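PDB 4RGL: filamentation induced by cAMP protein Fic from Desulfovibrio alaskensis, which is of unknown detailed function but belongs to the Fic/DOC family, with a mainly helical core and a C-terminal domain of the helix-turn-helix class. Local coordinates for residues A229-D232 and T238-V241; A171-H176 and E242-A247; L57-N62 and D223-L228. All coordinates share one frame; numbering follows the deposited sequence.

Contact 1: residues A229-D232 and T238-V241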
loop_
_atom_site.group_PDB
_atom_site.type_symbol
_atom_site.label_atom_id
_atom_site.label_comp_id
_atom_site.label_asym_id
_atom_site.label_seq_id
_atom_site.Cartn_x
_atom_site.Cartn_y
_atom_site.Cartn_z
ATOM N N ALA A 229 19.088 13.571 -7.377
ATOM C CA ALA A 229 19.884 14.790 -7.565
ATOM C C ALA A 229 20.986 14.576 -8.602
ATOM O O ALA A 229 21.246 15.470 -9.410
ATOM C CB ALA A 229 20.492 15.227 -6.244
ATOM N N VAL A 230 21.660 13.383 -8.567
ATOM C CA VAL A 230 22.716 13.045 -9.533
ATOM C C VAL A 230 22.120 12.961 -10.937
ATOM O O VAL A 230 22.694 13.507 -11.884
ATOM C CB VAL A 230 23.439 11.732 -9.153
ATOM N N ALA A 231 20.916 12.343 -11.057
ATOM C CA ALA A 231 20.185 12.257 -12.324
ATOM C C ALA A 231 19.784 13.654 -12.819
ATOM O O ALA A 231 19.855 13.927 -14.018
ATOM C CB ALA A 231 18.951 11.383 -12.156
ATOM N N ASP A 232 19.409 14.554 -11.881
ATOM C CA ASP A 232 19.068 15.946 -12.191
ATOM C C ASP A 232 20.320 16.721 -12.676
ATOM O O ASP A 232 20.242 17.469 -13.654
ATOM C CB ASP A 232 18.452 16.633 -10.946
ATOM C CG ASP A 232 18.219 18.126 -11.101
ATOM O OD1 ASP A 232 17.777 18.548 -12.191
ATOM O OD2 ASP A 232 18.386 18.855 -10.104
ATOM N N THR A 238 18.021 7.745 -16.577
ATOM C CA THR A 238 18.498 6.352 -16.519
ATOM C C THR A 238 18.829 5.889 -15.035
ATOM O O THR A 238 18.285 4.874 -14.592
ATOM C CB THR A 238 19.725 6.174 -17.434
ATOM O OG1 THR A 238 19.369 6.560 -18.762
ATOM C CG2 THR A 238 20.259 4.746 -17.429
ATOM N N PRO A 239 19.721 6.601 -14.273
ATOM C CA PRO A 239 20.075 6.109 -12.923
ATOM C C PRO A 239 18.867 6.076 -11.976
ATOM O O PRO A 239 18.780 5.187 -11.120
ATOM C CB PRO A 239 21.130 7.113 -12.446
ATOM C CG PRO A 239 20.933 8.320 -13.305
ATOM C CD PRO A 239 20.491 7.809 -14.624
ATOM N N PHE A 240 17.930 7.038 -12.132
ATOM C CA PHE A 240 16.712 7.078 -11.324
ATOM C C PHE A 240 15.799 5.893 -11.673
ATOM O O PHE A 240 15.220 5.272 -10.773
ATOM C CB PHE A 240 15.968 8.417 -11.529
ATOM C CG PHE A 240 14.647 8.515 -10.796
ATOM C CD1 PHE A 240 14.605 8.842 -9.444
ATOM C CD2 PHE A 240 13.443 8.338 -11.469
ATOM C CE1 PHE A 240 13.384 8.938 -8.769
ATOM C CE2 PHE A 240 12.223 8.441 -10.794
ATOM C CZ PHE A 240 12.201 8.748 -9.450
ATOM N N VAL A 241 15.690 5.569 -12.981
ATOM C CA VAL A 241 14.872 4.450 -13.454
ATOM C C VAL A 241 15.422 3.136 -12.881
ATOM O O VAL A 241 14.652 2.325 -12.366
ATOM C CB VAL A 241 14.806 4.413 -15.006
ATOM C CG1 VAL A 241 14.006 3.206 -15.495
ATOM C CG2 VAL A 241 14.213 5.708 -15.554
#

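Contact 2: residues A171-H176 and E242-A247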
loop_
_atom_site.group_PDB
_atom_site.type_symbol
_atom_site.label_atom_id
_atom_site.label_comp_id
_atom_site.label_asym_id
_atom_site.label_seq_id
_atom_site.Cartn_x
_atom_site.Cartn_y
_atom_site.Cartn_z
ATOM N N ALA A 171 7.770 3.900 -18.043
ATOM C CA ALA A 171 6.987 5.129 -18.198
ATOM C C ALA A 171 6.663 5.769 -16.841
ATOM O O ALA A 171 6.717 6.995 -16.720
ATOM C CB ALA A 171 5.702 4.837 -18.955
ATOM N N SER A 172 6.345 4.933 -15.807
ATOM C CA SER A 172 6.042 5.432 -14.457
ATOM C C SER A 172 7.270 6.083 -13.826
ATOM O O SER A 172 7.146 7.109 -13.160
ATOM C CB SER A 172 5.535 4.303 -13.566
ATOM O OG SER A 172 6.548 3.344 -13.322
ATOM N N CYS A 173 8.459 5.502 -14.056
ATOM C CA CYS A 173 9.708 6.048 -13.529
ATOM C C CYS A 173 10.046 7.364 -14.226
ATOM O O CYS A 173 10.445 8.326 -13.562
ATOM C CB CYS A 173 10.842 5.038 -13.673
ATOM S SG CYS A 173 10.608 3.522 -12.718
ATOM N N ILE A 174 9.905 7.406 -15.574
ATOM C CA ILE A 174 10.200 8.612 -16.355
ATOM C C ILE A 174 9.274 9.763 -15.917
ATOM O O ILE A 174 9.747 10.885 -15.696
ATOM C CB ILE A 174 10.076 8.339 -17.881
ATOM C CG1 ILE A 174 11.004 7.168 -18.339
ATOM C CG2 ILE A 174 10.342 9.608 -18.686
ATOM C CD1 ILE A 174 12.542 7.465 -18.272
ATOM N N PHE A 175 7.958 9.476 -15.765
ATOM C CA PHE A 175 6.988 10.485 -15.338
ATOM C C PHE A 175 7.341 11.022 -13.948
ATOM O O PHE A 175 7.358 12.234 -13.747
ATOM C CB PHE A 175 5.564 9.912 -15.342
ATOM C CG PHE A 175 4.494 10.937 -15.029
ATOM C CD1 PHE A 175 4.165 11.244 -13.713
ATOM C CD2 PHE A 175 3.828 11.604 -16.049
ATOM C CE1 PHE A 175 3.208 12.217 -13.427
ATOM C CE2 PHE A 175 2.856 12.565 -15.759
ATOM C CZ PHE A 175 2.552 12.863 -14.451
ATOM N N HIS A 176 7.635 10.110 -12.992
ATOM C CA HIS A 176 8.022 10.474 -11.619
ATOM C C HIS A 176 9.201 11.441 -11.641
ATOM O O HIS A 176 9.176 12.457 -10.956
ATOM C CB HIS A 176 8.392 9.197 -10.816
ATOM C CG HIS A 176 8.407 9.381 -9.321
ATOM N ND1 HIS A 176 7.847 8.439 -8.476
ATOM C CD2 HIS A 176 8.902 10.396 -8.574
ATOM C CE1 HIS A 176 8.045 8.892 -7.250
ATOM N NE2 HIS A 176 8.658 10.076 -7.260
ATOM N N GLU A 242 16.767 2.980 -12.876
ATOM C CA GLU A 242 17.417 1.816 -12.270
ATOM C C GLU A 242 17.071 1.711 -10.789
ATOM O O GLU A 242 16.767 0.620 -10.307
ATOM C CB GLU A 242 18.948 1.886 -12.445
ATOM C CG GLU A 242 19.438 1.613 -13.860
ATOM C CD GLU A 242 20.953 1.593 -13.991
ATOM O OE1 GLU A 242 21.642 1.913 -12.995
ATOM O OE2 GLU A 242 21.450 1.243 -15.085
ATOM N N PHE A 243 17.114 2.858 -10.057
ATOM C CA PHE A 243 16.820 2.881 -8.625
ATOM C C PHE A 243 15.385 2.484 -8.364
ATOM O O PHE A 243 15.131 1.631 -7.509
ATOM C CB PHE A 243 17.096 4.275 -8.024
ATOM C CG PHE A 243 16.839 4.357 -6.530
ATOM C CD1 PHE A 243 17.846 4.058 -5.616
ATOM C CD2 PHE A 243 15.580 4.697 -6.038
ATOM C CE1 PHE A 243 17.601 4.107 -4.238
ATOM C CE2 PHE A 243 15.331 4.720 -4.662
ATOM C CZ PHE A 243 16.345 4.430 -3.771
HETATM N N MSE A 244 14.428 3.120 -9.080
HETATM C CA MSE A 244 13.009 2.880 -8.857
HETATM C C MSE A 244 12.616 1.448 -9.246
HETATM O O MSE A 244 11.957 0.768 -8.455
HETATM C CB MSE A 244 12.162 3.887 -9.623
HETATM C CG MSE A 244 10.726 3.973 -9.109
HETATM SE SE MSE A 244 10.640 4.367 -7.189
HETATM C CE MSE A 244 11.661 6.007 -7.175
ATOM N N LEU A 245 13.049 0.968 -10.454
ATOM C CA LEU A 245 12.775 -0.421 -10.868
ATOM C C LEU A 245 13.400 -1.398 -9.886
ATOM O O LEU A 245 12.831 -2.459 -9.621
ATOM C CB LEU A 245 13.289 -0.701 -12.294
ATOM C CG LEU A 245 12.526 -0.013 -13.438
ATOM C CD1 LEU A 245 13.180 -0.308 -14.772
ATOM C CD2 LEU A 245 11.068 -0.442 -13.467
ATOM N N GLY A 246 14.540 -1.006 -9.305
ATOM C CA GLY A 246 15.196 -1.786 -8.268
ATOM C C GLY A 246 14.352 -1.868 -7.015
ATOM O O GLY A 246 14.055 -2.967 -6.532
ATOM N N ALA A 247 13.861 -0.695 -6.539
ATOM C CA ALA A 247 12.982 -0.616 -5.372
ATOM C C ALA A 247 11.684 -1.401 -5.606
ATOM O O ALA A 247 11.260 -2.164 -4.730
ATOM C CB ALA A 247 12.663 0.839 -5.054
#

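Contact 3: residues L57-N62 and D223-L228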
loop_
_atom_site.group_PDB
_atom_site.type_symbol
_atom_site.label_atom_id
_atom_site.label_comp_id
_atom_site.label_asym_id
_atom_site.label_seq_id
_atom_site.Cartn_x
_atom_site.Cartn_y
_atom_site.Cartn_z
ATOM N N LEU A 57 3.750 9.668 3.383
ATOM C CA LEU A 57 3.640 10.847 4.249
ATOM C C LEU A 57 4.874 10.986 5.153
ATOM O O LEU A 57 5.308 12.106 5.426
ATOM C CB LEU A 57 2.358 10.778 5.108
ATOM C CG LEU A 57 1.028 11.000 4.360
ATOM C CD1 LEU A 57 -0.136 10.669 5.233
ATOM C CD2 LEU A 57 0.906 12.414 3.881
ATOM N N ALA A 58 5.460 9.846 5.592
ATOM C CA ALA A 58 6.662 9.861 6.445
ATOM C C ALA A 58 7.840 10.498 5.716
ATOM O O ALA A 58 8.640 11.201 6.339
ATOM C CB ALA A 58 7.019 8.446 6.878
ATOM N N ILE A 59 7.933 10.279 4.377
ATOM C CA ILE A 59 9.002 10.858 3.553
ATOM C C ILE A 59 8.913 12.387 3.586
ATOM O O ILE A 59 9.941 13.063 3.600
ATOM C CB ILE A 59 8.939 10.318 2.094
ATOM C CG1 ILE A 59 9.138 8.779 2.063
ATOM C CG2 ILE A 59 9.979 11.029 1.202
ATOM C CD1 ILE A 59 8.905 8.119 0.657
ATOM N N GLU A 60 7.681 12.929 3.665
ATOM C CA GLU A 60 7.477 14.372 3.705
ATOM C C GLU A 60 7.363 14.864 5.173
ATOM O O GLU A 60 6.672 15.848 5.455
ATOM C CB GLU A 60 6.240 14.774 2.882
ATOM C CG GLU A 60 6.313 14.331 1.419
ATOM C CD GLU A 60 7.501 14.849 0.615
ATOM O OE1 GLU A 60 8.095 15.879 1.014
ATOM O OE2 GLU A 60 7.786 14.265 -0.455
ATOM N N ASN A 61 8.082 14.180 6.092
ATOM C CA ASN A 61 8.279 14.600 7.482
ATOM C C ASN A 61 6.967 14.541 8.324
ATOM O O ASN A 61 6.864 15.239 9.336
ATOM C CB ASN A 61 8.879 16.014 7.539
ATOM C CG ASN A 61 10.202 16.133 6.809
ATOM O OD1 ASN A 61 11.029 15.204 6.801
ATOM N ND2 ASN A 61 10.444 17.290 6.209
ATOM N N ASN A 62 6.053 13.606 7.996
ATOM C CA ASN A 62 4.885 13.353 8.852
ATOM C C ASN A 62 5.297 12.396 9.974
ATOM O O ASN A 62 5.848 11.326 9.701
ATOM C CB ASN A 62 3.711 12.794 8.034
ATOM C CG ASN A 62 2.413 12.695 8.801
ATOM O OD1 ASN A 62 2.321 12.031 9.835
ATOM N ND2 ASN A 62 1.351 13.234 8.228
ATOM N N ASP A 223 19.592 7.733 -0.314
ATOM C CA ASP A 223 20.027 7.318 -1.659
ATOM C C ASP A 223 19.033 7.781 -2.711
ATOM O O ASP A 223 19.438 8.226 -3.786
ATOM C CB ASP A 223 20.198 5.784 -1.733
ATOM C CG ASP A 223 21.290 5.226 -0.826
ATOM O OD1 ASP A 223 21.528 5.820 0.259
ATOM O OD2 ASP A 223 21.831 4.147 -1.147
ATOM N N TYR A 224 17.717 7.677 -2.402
ATOM C CA TYR A 224 16.642 8.101 -3.301
ATOM C C TYR A 224 16.860 9.539 -3.757
ATOM O O TYR A 224 17.016 9.780 -4.955
ATOM C CB TYR A 224 15.273 7.950 -2.604
ATOM C CG TYR A 224 14.127 8.650 -3.303
ATOM C CD1 TYR A 224 13.624 8.170 -4.509
ATOM C CD2 TYR A 224 13.433 9.685 -2.678
ATOM C CE1 TYR A 224 12.522 8.767 -5.126
ATOM C CE2 TYR A 224 12.313 10.269 -3.271
ATOM C CZ TYR A 224 11.861 9.808 -4.496
ATOM O OH TYR A 224 10.759 10.381 -5.081
ATOM N N TYR A 225 16.997 10.479 -2.790
ATOM C CA TYR A 225 17.214 11.896 -3.096
ATOM C C TYR A 225 18.604 12.138 -3.737
ATOM O O TYR A 225 18.742 13.052 -4.549
ATOM C CB TYR A 225 17.060 12.763 -1.832
ATOM C CG TYR A 225 15.625 12.900 -1.357
ATOM C CD1 TYR A 225 14.651 13.472 -2.172
ATOM C CD2 TYR A 225 15.276 12.605 -0.041
ATOM C CE1 TYR A 225 13.346 13.660 -1.721
ATOM C CE2 TYR A 225 13.980 12.816 0.431
ATOM C CZ TYR A 225 13.014 13.334 -0.417
ATOM O OH TYR A 225 11.731 13.540 0.036
ATOM N N ARG A 226 19.624 11.311 -3.378
ATOM C CA ARG A 226 20.979 11.453 -3.947
ATOM C C ARG A 226 20.996 11.023 -5.428
ATOM O O ARG A 226 21.581 11.719 -6.262
ATOM C CB ARG A 226 22.004 10.636 -3.137
ATOM C CG ARG A 226 23.464 10.955 -3.501
ATOM C CD ARG A 226 24.468 10.144 -2.679
ATOM N NE ARG A 226 24.413 8.710 -2.990
ATOM C CZ ARG A 226 23.860 7.798 -2.195
ATOM N NH1 ARG A 226 23.363 8.151 -1.015
ATOM N NH2 ARG A 226 23.844 6.521 -2.552
ATOM N N VAL A 227 20.333 9.880 -5.753
ATOM C CA VAL A 227 20.226 9.391 -7.139
ATOM C C VAL A 227 19.370 10.352 -7.955
ATOM O O VAL A 227 19.706 10.662 -9.098
ATOM C CB VAL A 227 19.655 7.953 -7.195
ATOM N N LEU A 228 18.302 10.872 -7.342
ATOM C CA LEU A 228 17.414 11.836 -7.974
ATOM C C LEU A 228 18.161 13.156 -8.281
ATOM O O LEU A 228 17.932 13.762 -9.331
ATOM C CB LEU A 228 16.207 12.097 -7.058
ATOM C CG LEU A 228 15.121 13.009 -7.592
ATOM C CD1 LEU A 228 14.602 12.520 -8.947
ATOM C CD2 LEU A 228 13.991 13.111 -6.610
HETATM O O HOH W 1 10.087 13.373 -2.413
#

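Contact 1: residues A229-D232 and T238-V241
Ala231 and Pro239 touch where two successive helices come together. The first is helix 221-234 and the second is the start of helix 238-257, with a short connection between them. The CA atoms of Ala231 and Pro239 are 6.2 Å apart, so the two backbones lie close. The methyl CB of Ala231 meets the outer corner of the proline ring, with Pro239 CG 3.8 Å away. That same methyl lies 4.3 Å from CB of Phe240, so it packs against two consecutive residues of the second helix. Pro239 sits in the first turn of its helix, where its lack of an N-H costs no helical hydrogen bond. Phe240 gives this contact little more than its CB. With CG anti to the backbone N (chi1 176°), its ring is carried away from Ala231, onto Tyr224 and Leu228 and edge-to-face with His176. Nearby, Asp232 forms a salt bridge with Arg136, and the OG1 of Thr238 is hydrogen-bonded to Asp236 and Thr13. Across the contact itself there is no hydrogen bond. The small methyl lets the helices approach closely, and apolar packing beside a short connection is what joins them here.

Contact 2: residues A171-H176 and E242-A247
Between 171-176 on helix 168-182 and 242-247 on helix 238-257, the nearest CA atoms are those of Cys173 and Met244, 6.5 Å apart. The meeting is made by side chains, and no hydrogen bond crosses it. The sulfur of Cys173 is the centre. Its SG lies 3.5 Å from CB of Met244 and 3.6 Å from CG of the same residue. Leu245 reaches the sulfur too, and its CD2 is 4.1 Å from Cys173 SG. The thiol therefore rests against two neighbouring side chains of the second helix. Met244, modelled as selenomethionine, touches it with the base of its chain. The chain bends at chi2 (55°) and again at chi3 (56°), and its methyl CE ends beside the ring of Tyr224, 3.5 Å from Tyr224 CE1. The CB of Leu245 does not point at 171-176, but with CG anti to the carbonyl carbon (chi1 -70°) the branch brings CG and CD2 to the sulfur. This side chain also packs on Ile18, Leu21 and Ile25 of helix 16-32. Helix 168-182 belongs to the helical core of the Fic/DOC family. It leads into the signature sequence HPFADGNGR, and helix 189-202 begins within that sequence. The contact thus packs the later helix 238-257 against the helix just before the signature. His176, one turn after Cys173, points its CB toward the second helix and loses some surface there, although it stays just beyond touching distance. Its imidazole is held by two polar partners: ND1 by a hydrogen bond to OE1 of Gln197, and NE2 by a weak one to the hydroxyl of Tyr224. Gln197, on helix 189-202, also touches Met244.

Contact 3: residues L57-N62 and D223-L228
A water bridges Glu60 and Tyr225. Glu60 OE2 and Tyr225 OH are themselves 4.0 Å apart. The water donates a hydrogen bond to Glu60 OE2 at 3.2 Å and is hydrogen-bonded to Tyr225 OH at 3.0 Å. The bend of Glu60 at chi2 (-58°) turns the carboxylate so that OE2 reaches the water. The backbones are far from each other, with CA atoms of Ile59 and Tyr225 10.6 Å apart, so the long tyrosine spans the gap. Its ring and the carboxylate are turned 77° against each other. The branch methyl CG2 of Ile59 approaches the phenol end of the ring obliquely and is 4.1 Å from Tyr225 CZ. Helix 42-59 ends here in a Schellman motif, with Asn61 at positive phi as its C-prime residue. The sequence SLAIEN fits the (S/T)xxxE(G/N) motif of inhibitory helices in Fic proteins. As in those relatives, Glu60 OE2 forms a salt bridge with an arginine following the signature sequence, here Arg194. An unknown ligand also lies at this site, hydrogen-bonded to Glu60 OE1, Asn61 ND2 and the carbonyl of Ile59, and weakly to Tyr225 OH.

The three contacts lie on the same side of the chain's centre. Centres of contacts 1 and 2 are about 10 Å apart, and each is about 14 Å from that of contact 3. Contacts 1 and 2 share helix 238-257; contacts 1 and 3 share helix 221-234. Along the chain, 57-62 comes first, then 171-176, then 223-228, 229-232, 238-241 and 242-247. Contacts 2 and 3 therefore interlock, while contact 1 falls within the span of contact 2. Tyr224 and Phe240 lie where the three adjoin. The segment that matches the inhibitory motif, in the N-terminal part of the chain, therefore meets helix 221-234, which in turn packs beside helix 168-182.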